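Local coordinates for Tat (Twin-arginine translocation) pathway signal sequence containing protein (Mycobacterium tuberculosis, PDB 5IMU) that is of unknown function but is probably exported by the twin-arginine pathway, its C-terminal part folding into an alpha/beta/alpha sandwich and a helical bundle, at residues A[11-16]-A[86-91]; A[22-27]-A[57-62]; A[31-36]-A[46-51]; A[52-57]-A[184-189]. All blocks are in the same frame, centred on the assembly; numbering follows the deposited sequence.

Interaction 1 (A[11-16]-A[86-91]); sequences AAEQQR and VVAVAA
Gln14 on helix 11-16 makes the direct polar contact with strand 88-91, donating from NE2 to the carbonyl O of Val89 across 2.7 Å. The N-H points almost straight at its target, at 176°, and that oxygen lies in the plane of the Gln14 amide; seen from the strand, however, the donor stands above the carbonyl plane of Val89. CG is anti to the backbone N (chi1 179°) and the chain then bends at chi2 (69°), a shape that brings the amide across to the strand. Glutamine suits the position because its amide offers a donor and an acceptor together.

The acceptor is used through water. Gln14 OE1 receives a hydrogen bond of 2.8 Å from a water that in turn accepts from Val89 N at 2.8 Å, so both backbone groups of Val89 are met by one side chain, one directly and one through water. A second water donates to Glu13 OE1 (2.9 Å) and to the carbonyl O of Val87 (2.8 Å), linking the extended carboxylate arm to the backbone at Val87.

Apolar contact is slight. The methyl groups of Ala88 and Ala90 point toward the helix; Ala88 CB is 4.0 Å from Gln14 OE1 and Ala90 CB 4.0 Å from Gln14 NE2. Such small residues let the helix lie close, and Leu17 of the same helix touches both.

Strand 88-92 is an outermost strand whose Ala88 and Ala90 pair with strand 33-37, while Val89 turns its side chain to the other face, onto Ile80 and Leu83 of helix 79-83; helices on both faces mark an alpha/beta/alpha sandwich.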
loop_
_atom_site.group_PDB
_atom_site.type_symbol
_atom_site.label_atom_id
_atom_site.label_comp_id
_atom_site.label_asym_id
_atom_site.label_seq_id
_atom_site.Cartn_x
_atom_site.Cartn_y
_atom_site.Cartn_z
ATOM N N ALA A 11 -28.385 -5.629 0.142
ATOM C CA ALA A 11 -28.031 -4.219 0.262
ATOM C C ALA A 11 -26.952 -4.010 1.317
ATOM O O ALA A 11 -25.992 -3.262 1.100
ATOM C CB ALA A 11 -29.275 -3.394 0.594
ATOM N N ALA A 12 -27.101 -4.660 2.476
ATOM C CA ALA A 12 -26.110 -4.523 3.540
ATOM C C ALA A 12 -24.730 -4.955 3.063
ATOM O O ALA A 12 -23.721 -4.324 3.399
ATOM C CB ALA A 12 -26.534 -5.340 4.761
ATOM N N GLU A 13 -24.676 -6.025 2.270
ATOM C CA GLU A 13 -23.408 -6.527 1.754
ATOM C C GLU A 13 -22.754 -5.520 0.816
ATOM O O GLU A 13 -21.547 -5.262 0.908
ATOM C CB GLU A 13 -23.663 -7.856 1.046
ATOM C CG GLU A 13 -22.469 -8.536 0.426
ATOM C CD GLU A 13 -22.877 -9.811 -0.289
ATOM O OE1 GLU A 13 -23.477 -9.716 -1.381
ATOM O OE2 GLU A 13 -22.623 -10.907 0.254
ATOM N N GLN A 14 -23.538 -4.936 -0.093
ATOM C CA GLN A 14 -23.002 -3.932 -1.007
ATOM C C GLN A 14 -22.595 -2.665 -0.261
ATOM O O GLN A 14 -21.542 -2.081 -0.546
ATOM C CB GLN A 14 -24.033 -3.611 -2.088
ATOM C CG GLN A 14 -23.584 -2.559 -3.088
ATOM C CD GLN A 14 -22.464 -3.054 -3.980
ATOM O OE1 GLN A 14 -22.414 -4.230 -4.331
ATOM N NE2 GLN A 14 -21.555 -2.155 -4.348
ATOM N N GLN A 15 -23.416 -2.228 0.697
ATOM C CA GLN A 15 -23.115 -1.002 1.431
ATOM C C GLN A 15 -21.852 -1.148 2.265
ATOM O O GLN A 15 -21.082 -0.192 2.413
ATOM C CB GLN A 15 -24.299 -0.618 2.316
ATOM C CG GLN A 15 -25.495 -0.126 1.535
ATOM C CD GLN A 15 -25.127 1.000 0.597
ATOM O OE1 GLN A 15 -24.517 1.987 1.009
ATOM N NE2 GLN A 15 -25.480 0.854 -0.675
ATOM N N ARG A 16 -21.626 -2.337 2.825
ATOM C CA ARG A 16 -20.414 -2.570 3.601
ATOM C C ARG A 16 -19.168 -2.395 2.743
ATOM O O ARG A 16 -18.180 -1.793 3.181
ATOM C CB ARG A 16 -20.453 -3.967 4.215
ATOM C CG ARG A 16 -19.172 -4.359 4.915
ATOM C CD ARG A 16 -19.182 -5.821 5.316
ATOM N NE ARG A 16 -17.886 -6.244 5.833
ATOM C CZ ARG A 16 -16.930 -6.796 5.091
ATOM N NH1 ARG A 16 -17.124 -6.996 3.793
ATOM N NH2 ARG A 16 -15.780 -7.150 5.648
ATOM N N VAL A 86 -15.028 -11.949 -7.981
ATOM C CA VAL A 86 -15.726 -11.567 -6.760
ATOM C C VAL A 86 -17.225 -11.653 -7.022
ATOM O O VAL A 86 -17.670 -11.793 -8.162
ATOM C CB VAL A 86 -15.345 -10.149 -6.283
ATOM C CG1 VAL A 86 -13.913 -10.119 -5.770
ATOM C CG2 VAL A 86 -15.519 -9.158 -7.413
ATOM N N VAL A 87 -18.008 -11.563 -5.945
ATOM C CA VAL A 87 -19.465 -11.626 -6.030
ATOM C C VAL A 87 -20.129 -10.305 -5.668
ATOM O O VAL A 87 -21.368 -10.231 -5.652
ATOM C CB VAL A 87 -20.031 -12.766 -5.161
ATOM C CG1 VAL A 87 -19.423 -14.098 -5.581
ATOM C CG2 VAL A 87 -19.774 -12.495 -3.688
ATOM N N ALA A 88 -19.352 -9.264 -5.375
ATOM C CA ALA A 88 -19.865 -7.910 -5.200
ATOM C C ALA A 88 -18.693 -6.946 -5.300
ATOM O O ALA A 88 -17.579 -7.269 -4.880
ATOM C CB ALA A 88 -20.592 -7.740 -3.859
ATOM N N VAL A 89 -18.948 -5.767 -5.869
ATOM C CA VAL A 89 -17.903 -4.798 -6.185
ATOM C C VAL A 89 -18.344 -3.403 -5.760
ATOM O O VAL A 89 -19.504 -3.021 -5.951
ATOM C CB VAL A 89 -17.558 -4.793 -7.691
ATOM C CG1 VAL A 89 -16.439 -3.797 -7.983
ATOM C CG2 VAL A 89 -17.176 -6.176 -8.168
ATOM N N ALA A 90 -17.409 -2.643 -5.184
ATOM C CA ALA A 90 -17.541 -1.203 -4.992
ATOM C C ALA A 90 -16.225 -0.545 -5.385
ATOM O O ALA A 90 -15.161 -1.166 -5.308
ATOM C CB ALA A 90 -17.903 -0.842 -3.543
ATOM N N ALA A 91 -16.296 0.717 -5.809
ATOM C CA ALA A 91 -15.106 1.390 -6.309
ATOM C C ALA A 91 -15.185 2.890 -6.060
ATOM O O ALA A 91 -16.225 3.436 -5.682
ATOM C CB ALA A 91 -14.895 1.107 -7.801
HETATM O O HOH W 1 -23.538 -10.924 -4.010
HETATM O O HOH W 2 -21.529 -5.055 -6.808
#

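Interaction 2 (A[22-27]-A[57-62]); sequences DAVARQ and PHVRLP
Gln27 and Ala23, one helical turn apart, face Val59 and Pro62 of the irregular segment 57-62, with CA atoms 6.0 Å apart for Gln27 and Val59 and 7.3 Å for Ala23 and Pro62, so the two chains pass in opposite senses.

The amide of Gln27 grips the backbone of Arg60 at both ends. OE1 accepts from Arg60 N at 2.8 Å, and NE2 donates to Arg60 O at 2.6 Å, in the carbonyl plane and on a lone pair. NE2 also donates to Ala23 O (3.2 Å), within its own helix. Three bonds therefore fix the rotation of the amide, which meets a loop residue much as a neighbouring strand would. The chain runs extended beyond CG (chi2 179°), giving it the length to span the gap.

Next to this polar link the contact is hydrocarbon. Val24 CG1 lies 3.7 Å from Pro62 CD and also touches Val59 CG1 and Leu61 CD2, crossing the Val59 and Pro62 side chains at about a right angle. Ala23 CB meets Pro62 CG, a small methyl leaving room for the proline ring.

Arg60 turns its guanidinium to a salt bridge with Asp111, while His58 NE2 bonds to Glu28. Val24 continues onto Trp33 of strand 33-37 and Leu46 of strand 44-48, and His58 rests on helix 157-177, so the loop is wedged between helix 6-27, the sheet and the helical part.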
loop_
_atom_site.group_PDB
_atom_site.type_symbol
_atom_site.label_atom_id
_atom_site.label_comp_id
_atom_site.label_asym_id
_atom_site.label_seq_id
_atom_site.Cartn_x
_atom_site.Cartn_y
_atom_site.Cartn_z
ATOM N N ASP A 22 -14.829 3.878 0.551
ATOM C CA ASP A 22 -14.833 5.296 0.898
ATOM C C ASP A 22 -13.918 5.589 2.082
ATOM O O ASP A 22 -13.414 6.711 2.210
ATOM C CB ASP A 22 -16.260 5.757 1.188
ATOM C CG ASP A 22 -17.148 5.712 -0.043
ATOM O OD1 ASP A 22 -16.608 5.557 -1.158
ATOM O OD2 ASP A 22 -18.383 5.837 0.103
ATOM N N ALA A 23 -13.677 4.594 2.941
ATOM C CA ALA A 23 -12.804 4.806 4.091
ATOM C C ALA A 23 -11.358 5.028 3.662
ATOM O O ALA A 23 -10.665 5.891 4.214
ATOM C CB ALA A 23 -12.902 3.622 5.052
ATOM N N VAL A 24 -10.876 4.255 2.686
ATOM C CA VAL A 24 -9.521 4.497 2.201
ATOM C C VAL A 24 -9.504 5.654 1.210
ATOM O O VAL A 24 -8.513 6.391 1.128
ATOM C CB VAL A 24 -8.915 3.225 1.581
ATOM C CG1 VAL A 24 -8.702 2.164 2.648
ATOM C CG2 VAL A 24 -9.791 2.695 0.457
ATOM N N ALA A 25 -10.594 5.846 0.459
ATOM C CA ALA A 25 -10.617 6.902 -0.546
ATOM C C ALA A 25 -10.544 8.282 0.094
ATOM O O ALA A 25 -9.859 9.171 -0.418
ATOM C CB ALA A 25 -11.868 6.773 -1.417
ATOM N N ARG A 26 -11.229 8.485 1.223
ATOM C CA ARG A 26 -11.159 9.802 1.843
ATOM C C ARG A 26 -9.778 10.089 2.422
ATOM O O ARG A 26 -9.416 11.261 2.570
ATOM C CB ARG A 26 -12.236 9.960 2.921
ATOM C CG ARG A 26 -12.004 9.199 4.210
ATOM C CD ARG A 26 -13.029 9.629 5.256
ATOM N NE ARG A 26 -14.390 9.569 4.729
ATOM C CZ ARG A 26 -15.183 8.508 4.833
ATOM N NH1 ARG A 26 -14.755 7.419 5.454
ATOM N NH2 ARG A 26 -16.406 8.537 4.319
ATOM N N GLN A 27 -8.992 9.052 2.726
ATOM C CA GLN A 27 -7.608 9.261 3.140
ATOM C C GLN A 27 -6.720 9.630 1.958
ATOM O O GLN A 27 -5.789 10.429 2.105
ATOM C CB GLN A 27 -7.061 8.013 3.834
ATOM C CG GLN A 27 -7.772 7.643 5.123
ATOM C CD GLN A 27 -7.197 6.391 5.757
ATOM O OE1 GLN A 27 -6.113 6.421 6.340
ATOM N NE2 GLN A 27 -7.917 5.280 5.640
ATOM N N PRO A 57 1.869 3.749 2.332
ATOM C CA PRO A 57 1.907 3.702 3.807
ATOM C C PRO A 57 1.007 4.716 4.492
ATOM O O PRO A 57 0.603 4.482 5.638
ATOM C CB PRO A 57 3.387 3.964 4.134
ATOM C CG PRO A 57 4.129 3.800 2.844
ATOM C CD PRO A 57 3.162 4.150 1.759
ATOM N N HIS A 58 0.682 5.835 3.848
ATOM C CA HIS A 58 -0.084 6.866 4.537
ATOM C C HIS A 58 -1.578 6.572 4.576
ATOM O O HIS A 58 -2.336 7.378 5.128
ATOM C CB HIS A 58 0.169 8.239 3.902
ATOM C CG HIS A 58 -0.382 8.384 2.516
ATOM N ND1 HIS A 58 0.117 7.683 1.439
ATOM C CD2 HIS A 58 -1.377 9.164 2.032
ATOM C CE1 HIS A 58 -0.555 8.017 0.351
ATOM N NE2 HIS A 58 -1.467 8.914 0.682
ATOM N N VAL A 59 -2.018 5.445 4.024
ATOM C CA VAL A 59 -3.419 5.040 4.056
ATOM C C VAL A 59 -3.571 3.939 5.096
ATOM O O VAL A 59 -2.922 2.892 4.999
ATOM C CB VAL A 59 -3.900 4.563 2.677
ATOM C CG1 VAL A 59 -5.313 3.994 2.777
ATOM C CG2 VAL A 59 -3.852 5.706 1.680
ATOM N N ARG A 60 -4.419 4.181 6.095
ATOM C CA ARG A 60 -4.749 3.175 7.094
ATOM C C ARG A 60 -5.931 2.343 6.610
ATOM O O ARG A 60 -6.875 2.873 6.017
ATOM C CB ARG A 60 -5.073 3.830 8.440
ATOM C CG ARG A 60 -3.998 4.784 8.932
ATOM C CD ARG A 60 -2.699 4.047 9.202
ATOM N NE ARG A 60 -2.768 3.247 10.419
ATOM C CZ ARG A 60 -1.966 2.221 10.687
ATOM N NH1 ARG A 60 -1.034 1.862 9.815
ATOM N NH2 ARG A 60 -2.098 1.550 11.823
ATOM N N LEU A 61 -5.868 1.014 6.868
ATOM C CA LEU A 61 -6.797 0.058 6.279
ATOM C C LEU A 61 -7.902 -0.324 7.255
ATOM O O LEU A 61 -7.648 -0.480 8.455
ATOM C CB LEU A 61 -6.054 -1.205 5.842
ATOM C CG LEU A 61 -5.051 -0.989 4.710
ATOM C CD1 LEU A 61 -4.200 -2.228 4.489
ATOM C CD2 LEU A 61 -5.772 -0.602 3.433
ATOM N N PRO A 62 -9.129 -0.476 6.756
ATOM C CA PRO A 62 -10.214 -0.985 7.602
ATOM C C PRO A 62 -9.944 -2.409 8.063
ATOM O O PRO A 62 -9.133 -3.142 7.492
ATOM C CB PRO A 62 -11.443 -0.923 6.683
ATOM C CG PRO A 62 -11.106 0.111 5.673
ATOM C CD PRO A 62 -9.624 -0.001 5.453
#

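Interaction 3 (A[31-36]-A[46-51]); sequences ISWAAG and LVTDLA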
loop_
_atom_site.group_PDB
_atom_site.type_symbol
_atom_site.label_atom_id
_atom_site.label_comp_id
_atom_site.label_asym_id
_atom_site.label_seq_id
_atom_site.Cartn_x
_atom_site.Cartn_y
_atom_site.Cartn_z
ATOM N N ILE A 31 -6.301 8.720 -6.098
ATOM C CA ILE A 31 -6.093 7.474 -6.825
ATOM C C ILE A 31 -7.364 6.639 -6.742
ATOM O O ILE A 31 -8.213 6.841 -5.872
ATOM C CB ILE A 31 -4.889 6.675 -6.286
ATOM C CG1 ILE A 31 -5.160 6.200 -4.858
ATOM C CG2 ILE A 31 -3.622 7.517 -6.343
ATOM C CD1 ILE A 31 -3.966 5.521 -4.210
ATOM N N SER A 32 -7.481 5.683 -7.664
ATOM C CA SER A 32 -8.675 4.851 -7.745
ATOM C C SER A 32 -8.571 3.658 -6.804
ATOM O O SER A 32 -7.494 3.086 -6.620
ATOM C CB SER A 32 -8.892 4.363 -9.180
ATOM O OG SER A 32 -9.229 5.442 -10.034
ATOM N N TRP A 33 -9.706 3.287 -6.209
ATOM C CA TRP A 33 -9.789 2.178 -5.270
ATOM C C TRP A 33 -10.937 1.257 -5.656
ATOM O O TRP A 33 -11.888 1.671 -6.322
ATOM C CB TRP A 33 -10.024 2.663 -3.829
ATOM C CG TRP A 33 -8.957 3.550 -3.257
ATOM C CD1 TRP A 33 -8.906 4.913 -3.316
ATOM C CD2 TRP A 33 -7.811 3.138 -2.503
ATOM N NE1 TRP A 33 -7.790 5.375 -2.660
ATOM C CE2 TRP A 33 -7.102 4.304 -2.150
ATOM C CE3 TRP A 33 -7.312 1.896 -2.095
ATOM C CZ2 TRP A 33 -5.920 4.265 -1.413
ATOM C CZ3 TRP A 33 -6.138 1.860 -1.363
ATOM C CH2 TRP A 33 -5.457 3.036 -1.029
ATOM N N ALA A 34 -10.850 0.006 -5.206
ATOM C CA ALA A 34 -11.951 -0.936 -5.350
ATOM C C ALA A 34 -11.863 -1.990 -4.257
ATOM O O ALA A 34 -10.773 -2.332 -3.791
ATOM C CB ALA A 34 -11.956 -1.609 -6.726
ATOM N N ALA A 35 -13.024 -2.502 -3.855
ATOM C CA ALA A 35 -13.110 -3.603 -2.908
ATOM C C ALA A 35 -14.153 -4.603 -3.382
ATOM O O ALA A 35 -15.178 -4.229 -3.957
ATOM C CB ALA A 35 -13.455 -3.120 -1.495
ATOM N N GLY A 36 -13.884 -5.876 -3.134
ATOM C CA GLY A 36 -14.765 -6.936 -3.587
ATOM C C GLY A 36 -14.820 -8.067 -2.585
ATOM O O GLY A 36 -13.876 -8.305 -1.829
ATOM N N LEU A 46 -9.113 -5.638 -1.173
ATOM C CA LEU A 46 -9.012 -4.197 -1.379
ATOM C C LEU A 46 -7.807 -3.890 -2.257
ATOM O O LEU A 46 -6.707 -4.396 -2.007
ATOM C CB LEU A 46 -8.887 -3.459 -0.043
ATOM C CG LEU A 46 -8.705 -1.943 -0.138
ATOM C CD1 LEU A 46 -9.906 -1.284 -0.796
ATOM C CD2 LEU A 46 -8.454 -1.354 1.234
ATOM N N VAL A 47 -8.012 -3.059 -3.282
ATOM C CA VAL A 47 -6.962 -2.748 -4.245
ATOM C C VAL A 47 -6.979 -1.266 -4.595
ATOM O O VAL A 47 -7.998 -0.581 -4.468
ATOM C CB VAL A 47 -7.096 -3.573 -5.547
ATOM C CG1 VAL A 47 -7.103 -5.068 -5.256
ATOM C CG2 VAL A 47 -8.346 -3.160 -6.317
ATOM N N THR A 48 -5.816 -0.778 -5.023
ATOM C CA THR A 48 -5.685 0.412 -5.848
ATOM C C THR A 48 -4.786 0.048 -7.022
ATOM O O THR A 48 -4.009 -0.907 -6.954
ATOM C CB THR A 48 -5.095 1.603 -5.077
ATOM O OG1 THR A 48 -4.892 2.703 -5.975
ATOM C CG2 THR A 48 -3.762 1.223 -4.448
ATOM N N ASP A 49 -4.901 0.804 -8.112
ATOM C CA ASP A 49 -4.081 0.550 -9.290
ATOM C C ASP A 49 -2.802 1.381 -9.302
ATOM O O ASP A 49 -2.155 1.493 -10.350
ATOM C CB ASP A 49 -4.891 0.788 -10.568
ATOM C CG ASP A 49 -5.350 2.228 -10.722
ATOM O OD1 ASP A 49 -5.204 3.025 -9.770
ATOM O OD2 ASP A 49 -5.865 2.566 -11.810
ATOM N N LEU A 50 -2.427 1.957 -8.156
ATOM C CA LEU A 50 -1.207 2.756 -8.080
ATOM C C LEU A 50 0.017 1.942 -8.485
ATOM O O LEU A 50 0.871 2.426 -9.237
ATOM C CB LEU A 50 -1.039 3.312 -6.665
ATOM C CG LEU A 50 0.201 4.156 -6.356
ATOM C CD1 LEU A 50 0.214 5.444 -7.169
ATOM C CD2 LEU A 50 0.285 4.460 -4.865
ATOM N N ALA A 51 0.114 0.700 -8.010
ATOM C CA ALA A 51 1.273 -0.133 -8.314
ATOM C C ALA A 51 0.991 -1.618 -8.113
ATOM O O ALA A 51 1.597 -2.256 -7.248
ATOM C CB ALA A 51 2.469 0.291 -7.457
#
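Thr48 turns OG1 anti to its backbone N (chi1 175°), which sets the hydroxyl toward Ser32, while Trp33 carries CG anti to its carbonyl carbon (chi1 -61°), from where the indole extends to the same threonine. The hydroxyl donates to Ser32 O across 2.7 Å, nearly along the C=O axis. Thr48 CB lies over one face of the indole, 3.9 Å from the centroid of the six-membered ring and somewhat toward the rim: a CH-pi contact. A beta-branched residue with a hydroxyl suits this place, since its polar branch holds the neighbouring chain while its carbon covers the ring. Ile31 CD1 closes in on the hydroxyl oxygen of Thr48 from another quarter, at 3.5 Å.

Ala34 and Val47 form an antiparallel hydrogen-bonded pair: Ala34 N donates to Val47 O at 3.0 Å and Val47 N to Ala34 O at 2.9 Å. Next to it, Ala35 and Leu46 are a non-hydrogen-bonded pair. Leu46 CD1 bends over the backbone to sit 3.3 Å from Ala34 O and also touches Ala35 CB, whose small size admits the leucine.

The two faces have different covers. Trp33, Ala35 and Leu46 look to helix 6-27, where Val21 and Val24 meet them, and Trp33 NE1 bonds to Glu28 O. On the other face Ala34 CB packs against Val47 CG2, and both residues touch Leu83 of helix 79-83. This is a beta hairpin forming the two inner strands of a mixed four-stranded sheet, covered by helices on both faces as in an alpha/beta/alpha sandwich.

Interaction 4 (A[52-57]-A[184-189]); sequences GGWIPP and TAVGDW
Trp54 drives the edge of its benzo ring against the face of Trp189 in a T-shaped (edge-to-face) pair, with the planes at 80° and the centroids of the six-membered rings 5.2 Å apart. CH2 of Trp54 stands over the centre of the Trp189 indole, nearest to its CD2 at 3.7 Å, and CZ3 of Trp54 is 3.9 Å from CE3 of Trp189. Hydrogens on the rim of one indole thus point into the electron-rich face of the other, an electrostatically favourable geometry. Over one face of Trp54, toward the rim, sits Pro56 CA of its own segment.

Two prolines complete the approach to Trp189 at oblique positions. Pro56 CB is 3.7 Å from CZ2 of Trp189, and Pro57 CD comes equally close to NE1 of Trp189, at 3.7 Å. Proline suits the place because its ring is a compact hydrocarbon and its nitrogen brings no N-H needing a partner. Val186, one turn earlier than Trp189 on the helix, adds CG1 at 4.4 Å from CZ3 of Trp54.

CG of Trp54 is anti to the backbone N (chi1 179°), which carries the indole out from the loop toward the helix. The polar atom of that ring, NE1, is satisfied by His209 ND1.

Around this buried pair the helices close in. Trp54 meets the rings of Tyr208, His209 and Trp212 from helix 203-216, and Trp189 rests on Val170 and Lys171 of helix 157-177. Loop 52-57, which follows strand 44-48, is thereby inserted among helices 157-177, 183-199 and 203-216, joining the sheet-bearing part to the helical bundle.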
loop_
_atom_site.group_PDB
_atom_site.type_symbol
_atom_site.label_atom_id
_atom_site.label_comp_id
_atom_site.label_asym_id
_atom_site.label_seq_id
_atom_site.Cartn_x
_atom_site.Cartn_y
_atom_site.Cartn_z
ATOM N N GLY A 52 0.072 -2.174 -8.904
ATOM C CA GLY A 52 -0.139 -3.610 -8.960
ATOM C C GLY A 52 -0.748 -4.252 -7.733
ATOM O O GLY A 52 -0.741 -5.483 -7.635
ATOM N N GLY A 53 -1.281 -3.471 -6.798
ATOM C CA GLY A 53 -1.861 -4.002 -5.575
ATOM C C GLY A 53 -1.200 -3.512 -4.304
ATOM O O GLY A 53 -1.708 -3.793 -3.206
ATOM N N TRP A 54 -0.082 -2.803 -4.411
ATOM C CA TRP A 54 0.566 -2.207 -3.253
ATOM C C TRP A 54 -0.311 -1.102 -2.672
ATOM O O TRP A 54 -0.972 -0.363 -3.406
ATOM C CB TRP A 54 1.931 -1.659 -3.673
ATOM C CG TRP A 54 2.738 -0.984 -2.610
ATOM C CD1 TRP A 54 3.397 -1.579 -1.573
ATOM C CD2 TRP A 54 3.023 0.419 -2.515
ATOM N NE1 TRP A 54 4.055 -0.629 -0.825
ATOM C CE2 TRP A 54 3.842 0.605 -1.384
ATOM C CE3 TRP A 54 2.656 1.535 -3.274
ATOM C CZ2 TRP A 54 4.301 1.865 -0.990
ATOM C CZ3 TRP A 54 3.110 2.785 -2.883
ATOM C CH2 TRP A 54 3.923 2.940 -1.753
ATOM N N ILE A 55 -0.331 -1.004 -1.350
ATOM C CA ILE A 55 -1.090 0.024 -0.640
ATOM C C ILE A 55 -0.097 0.994 -0.024
ATOM O O ILE A 55 0.774 0.574 0.754
ATOM C CB ILE A 55 -2.012 -0.582 0.432
ATOM C CG1 ILE A 55 -2.868 -1.708 -0.156
ATOM C CG2 ILE A 55 -2.902 0.497 1.034
ATOM C CD1 ILE A 55 -3.686 -1.299 -1.364
ATOM N N PRO A 56 -0.177 2.296 -0.320
ATOM C CA PRO A 56 0.833 3.228 0.171
ATOM C C PRO A 56 0.763 3.368 1.690
ATOM O O PRO A 56 -0.298 3.140 2.293
ATOM C CB PRO A 56 0.481 4.547 -0.534
ATOM C CG PRO A 56 -0.970 4.417 -0.876
ATOM C CD PRO A 56 -1.172 2.962 -1.186
ATOM N N PRO A 57 1.869 3.749 2.332
ATOM C CA PRO A 57 1.907 3.702 3.807
ATOM C C PRO A 57 1.007 4.716 4.492
ATOM O O PRO A 57 0.603 4.482 5.638
ATOM C CB PRO A 57 3.387 3.964 4.134
ATOM C CG PRO A 57 4.129 3.800 2.844
ATOM C CD PRO A 57 3.162 4.150 1.759
ATOM N N THR A 184 9.442 3.874 -11.500
ATOM C CA THR A 184 10.731 4.197 -10.901
ATOM C C THR A 184 10.553 4.962 -9.594
ATOM O O THR A 184 11.128 4.598 -8.562
ATOM C CB THR A 184 11.570 5.006 -11.892
ATOM O OG1 THR A 184 12.220 4.119 -12.812
ATOM C CG2 THR A 184 12.607 5.854 -11.165
ATOM N N ALA A 185 9.750 6.030 -9.622
ATOM C CA ALA A 185 9.523 6.816 -8.415
ATOM C C ALA A 185 8.735 6.034 -7.373
ATOM O O ALA A 185 8.942 6.225 -6.169
ATOM C CB ALA A 185 8.804 8.119 -8.761
ATOM N N VAL A 186 7.833 5.153 -7.810
ATOM C CA VAL A 186 7.099 4.316 -6.865
ATOM C C VAL A 186 8.052 3.371 -6.142
ATOM O O VAL A 186 7.942 3.164 -4.927
ATOM C CB VAL A 186 5.978 3.548 -7.591
ATOM C CG1 VAL A 186 5.324 2.549 -6.652
ATOM C CG2 VAL A 186 4.944 4.518 -8.143
ATOM N N GLY A 187 9.002 2.787 -6.876
ATOM C CA GLY A 187 9.985 1.923 -6.244
ATOM C C GLY A 187 10.787 2.642 -5.175
ATOM O O GLY A 187 11.035 2.093 -4.099
ATOM N N ASP A 188 11.199 3.880 -5.456
ATOM C CA ASP A 188 11.888 4.683 -4.448
ATOM C C ASP A 188 11.012 4.887 -3.217
ATOM O O ASP A 188 11.480 4.769 -2.079
ATOM C CB ASP A 188 12.296 6.029 -5.045
ATOM C CG ASP A 188 13.441 5.909 -6.034
ATOM O OD1 ASP A 188 13.821 4.770 -6.379
ATOM O OD2 ASP A 188 13.961 6.958 -6.471
ATOM N N TRP A 189 9.736 5.215 -3.435
ATOM C CA TRP A 189 8.773 5.336 -2.343
ATOM C C TRP A 189 8.744 4.070 -1.492
ATOM O O TRP A 189 8.740 4.133 -0.258
ATOM C CB TRP A 189 7.393 5.639 -2.935
ATOM C CG TRP A 189 6.322 6.070 -1.975
ATOM C CD1 TRP A 189 6.419 6.195 -0.618
ATOM C CD2 TRP A 189 4.979 6.431 -2.317
ATOM N NE1 TRP A 189 5.216 6.614 -0.096
ATOM C CE2 TRP A 189 4.317 6.765 -1.119
ATOM C CE3 TRP A 189 4.273 6.505 -3.522
ATOM C CZ2 TRP A 189 2.980 7.166 -1.093
ATOM C CZ3 TRP A 189 2.950 6.903 -3.493
ATOM C CH2 TRP A 189 2.318 7.230 -2.287
#

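Interactions 1, 2 and 3 all lie within the DUF5632 range, whereas interaction 4 joins that range to DUF5631. Helix 6-27 serves interactions 1 and 2, whose centres are 18 Å apart; strands 88-92 and 33-37, used by interactions 1 and 3, are neighbours in one sheet. Along the chain, interaction 3 falls between the segments of interaction 2, which itself falls between those of interaction 1. Interaction 4 begins after interaction 3 and shares Pro57 with interaction 2; its centre lies about 27 Å from that of interaction 1. Touching contacts therefore run from the sheet border through the hairpin and the 52-62 loop into the helical bundle, making the two parts one continuous body.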